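Sucrose 6(F)-phosphate phosphorylase (Thermoanaerobacterium thermosaccharolyticum DSM 571, PDB 6S9V) is a phosphorylase with an alpha-amylase-type catalytic domain built on a closed eight-stranded parallel barrel. Local coordinates at residues D272-F277 / D319-T324. Residues are numbered along the deposited sequence; the frame is centred on the assembly and turned at random.
Sequences DFILPF and DGLIDT
Phe277 and Ile322 make the tighter half of this small apolar contact. The CD1 methyl of Ile322 sits over one face of the Phe277 ring, 3.9 Å from its centroid and 29° off the ring normal, a CH-pi contact. It leans toward the CE1 and CZ side, with Ile322 CD1 3.6 Å from Phe277 CE1. The two side chains reach toward each other from their own segments. With CG anti to the backbone N (chi1 -178°), the Phe277 ring extends out to the loop. Ile322 places CG1 between its backbone N and carbonyl carbon (chi1 61°), then runs extended to the methyl that meets the ring.

In the second half the Leu321 CD1 methyl rests against the Ile274 side chain. It is closest to Ile274 CD1, at 3.7 Å, with Ile274 CG1 just behind. The Leu321 side chain lies roughly perpendicular to that of Ile274. The barrel side of the contact is buried: Ile274 and Phe277 are both enclosed, and Ile274 also touches Phe257 and Tyr294. The loop side is looser, as Leu321 and Ile322 remain partly exposed.

Each segment leads into a helix. Asp272 follows barrel strand 269-271, and Asp272 OD1 accepts from Leu275 N at 2.9 Å and from Ile274 N at 3.2 Å. The Leu275 N-H approaches tilted well out of the carboxylate plane. Arg298 forms a salt bridge with OD2, and Tyr294 OH bonds OD1, which probably fixes the carboxylate that caps the turn. Across the contact, Asp323 OD1 accepts from Lys326 N and so caps the start of helix 324-336.

The contact thus joins the start of the helix after the sixth barrel strand to a loop that follows the seventh. Only carbon meets carbon here, so between these two segments the attraction is probably shape fit and the burial of methyl groups.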
loop_
_atom_site.group_PDB
_atom_site.type_symbol
_atom_site.label_atom_id
_atom_site.label_comp_id
_atom_site.label_asym_id
_atom_site.label_seq_id
_atom_site.Cartn_x
_atom_site.Cartn_y
_atom_site.Cartn_z
ATOM N N ASP A 272 -3.618 -2.722 -6.785
ATOM C CA ASP A 272 -4.955 -2.506 -7.326
ATOM C C ASP A 272 -5.640 -1.452 -6.459
ATOM O O ASP A 272 -6.247 -1.762 -5.438
ATOM C CB ASP A 272 -5.742 -3.808 -7.361
ATOM C CG ASP A 272 -7.032 -3.681 -8.154
ATOM O OD1 ASP A 272 -7.553 -2.552 -8.247
ATOM O OD2 ASP A 272 -7.511 -4.699 -8.701
ATOM N N PHE A 273 -5.519 -0.188 -6.860
ATOM C CA PHE A 273 -6.129 0.915 -6.119
ATOM C C PHE A 273 -7.528 1.267 -6.612
ATOM O O PHE A 273 -8.128 2.229 -6.109
ATOM C CB PHE A 273 -5.224 2.147 -6.181
ATOM C CG PHE A 273 -3.993 2.056 -5.285
ATOM C CD1 PHE A 273 -4.076 1.554 -3.984
ATOM C CD2 PHE A 273 -2.758 2.469 -5.756
ATOM C CE1 PHE A 273 -2.952 1.485 -3.171
ATOM C CE2 PHE A 273 -1.628 2.402 -4.951
ATOM C CZ PHE A 273 -1.719 1.909 -3.661
ATOM N N ILE A 274 -8.065 0.513 -7.564
ATOM C CA ILE A 274 -9.419 0.729 -8.073
ATOM C C ILE A 274 -10.405 -0.208 -7.382
ATOM O O ILE A 274 -11.565 0.169 -7.144
ATOM C CB ILE A 274 -9.447 0.543 -9.596
ATOM C CG1 ILE A 274 -8.680 1.677 -10.280
ATOM C CG2 ILE A 274 -10.872 0.501 -10.125
ATOM C CD1 ILE A 274 -8.282 1.375 -11.706
ATOM N N LEU A 275 -9.968 -1.426 -7.064
ATOM C CA LEU A 275 -10.869 -2.400 -6.454
ATOM C C LEU A 275 -11.448 -1.958 -5.112
ATOM O O LEU A 275 -12.618 -2.284 -4.846
ATOM C CB LEU A 275 -10.139 -3.734 -6.281
ATOM C CG LEU A 275 -10.990 -4.946 -5.916
ATOM C CD1 LEU A 275 -11.897 -5.376 -7.051
ATOM C CD2 LEU A 275 -10.088 -6.096 -5.472
ATOM N N PRO A 276 -10.710 -1.292 -4.217
ATOM C CA PRO A 276 -11.310 -0.968 -2.900
ATOM C C PRO A 276 -12.599 -0.163 -3.014
ATOM O O PRO A 276 -13.618 -0.533 -2.414
ATOM C CB PRO A 276 -10.185 -0.205 -2.182
ATOM C CG PRO A 276 -8.912 -0.713 -2.841
ATOM C CD PRO A 276 -9.288 -0.916 -4.286
ATOM N N PHE A 277 -12.583 0.928 -3.781
ATOM C CA PHE A 277 -13.805 1.697 -4.007
ATOM C C PHE A 277 -14.822 0.894 -4.810
ATOM O O PHE A 277 -16.024 0.940 -4.525
ATOM C CB PHE A 277 -13.475 3.005 -4.738
ATOM C CG PHE A 277 -14.676 3.891 -4.977
ATOM C CD1 PHE A 277 -15.558 3.638 -6.025
ATOM C CD2 PHE A 277 -14.914 4.980 -4.162
ATOM C CE1 PHE A 277 -16.672 4.456 -6.233
ATOM C CE2 PHE A 277 -16.016 5.800 -4.361
ATOM C CZ PHE A 277 -16.892 5.548 -5.393
ATOM N N ASP A 319 -10.288 8.494 -11.395
ATOM C CA ASP A 319 -10.575 9.517 -12.398
ATOM C C ASP A 319 -10.937 8.871 -13.729
ATOM O O ASP A 319 -10.232 7.974 -14.208
ATOM C CB ASP A 319 -9.373 10.440 -12.604
ATOM C CG ASP A 319 -9.190 11.450 -11.484
ATOM O OD1 ASP A 319 -9.999 11.479 -10.536
ATOM O OD2 ASP A 319 -8.210 12.220 -11.562
ATOM N N GLY A 320 -12.032 9.335 -14.331
ATOM C CA GLY A 320 -12.482 8.806 -15.597
ATOM C C GLY A 320 -13.218 7.490 -15.514
ATOM O O GLY A 320 -13.672 6.989 -16.552
ATOM N N LEU A 321 -13.331 6.902 -14.318
ATOM C CA LEU A 321 -14.035 5.648 -14.117
ATOM C C LEU A 321 -15.348 5.809 -13.368
ATOM O O LEU A 321 -16.207 4.932 -13.471
ATOM C CB LEU A 321 -13.158 4.657 -13.335
ATOM C CG LEU A 321 -11.765 4.428 -13.926
ATOM C CD1 LEU A 321 -11.002 3.443 -13.058
ATOM C CD2 LEU A 321 -11.853 3.961 -15.352
ATOM N N ILE A 322 -15.524 6.905 -12.633
ATOM C CA ILE A 322 -16.773 7.190 -11.943
ATOM C C ILE A 322 -17.002 8.688 -12.037
ATOM O O ILE A 322 -16.051 9.474 -12.075
ATOM C CB ILE A 322 -16.741 6.770 -10.457
ATOM C CG1 ILE A 322 -15.641 7.538 -9.724
ATOM C CG2 ILE A 322 -16.510 5.288 -10.343
ATOM C CD1 ILE A 322 -15.455 7.153 -8.278
ATOM N N ASP A 323 -18.266 9.081 -12.084
ATOM C CA ASP A 323 -18.586 10.500 -12.089
ATOM C C ASP A 323 -18.667 11.017 -10.650
ATOM O O ASP A 323 -18.665 10.255 -9.677
ATOM C CB ASP A 323 -19.873 10.770 -12.868
ATOM C CG ASP A 323 -21.105 10.164 -12.225
ATOM O OD1 ASP A 323 -21.014 9.625 -11.104
ATOM O OD2 ASP A 323 -22.178 10.237 -12.862
ATOM N N THR A 324 -18.690 12.343 -10.522
ATOM C CA THR A 324 -18.699 12.959 -9.199
ATOM C C THR A 324 -19.916 12.527 -8.390
ATOM O O THR A 324 -19.815 12.308 -7.174
ATOM C CB THR A 324 -18.647 14.482 -9.338
ATOM O OG1 THR A 324 -17.419 14.853 -9.981
ATOM C CG2 THR A 324 -18.729 15.155 -7.979
#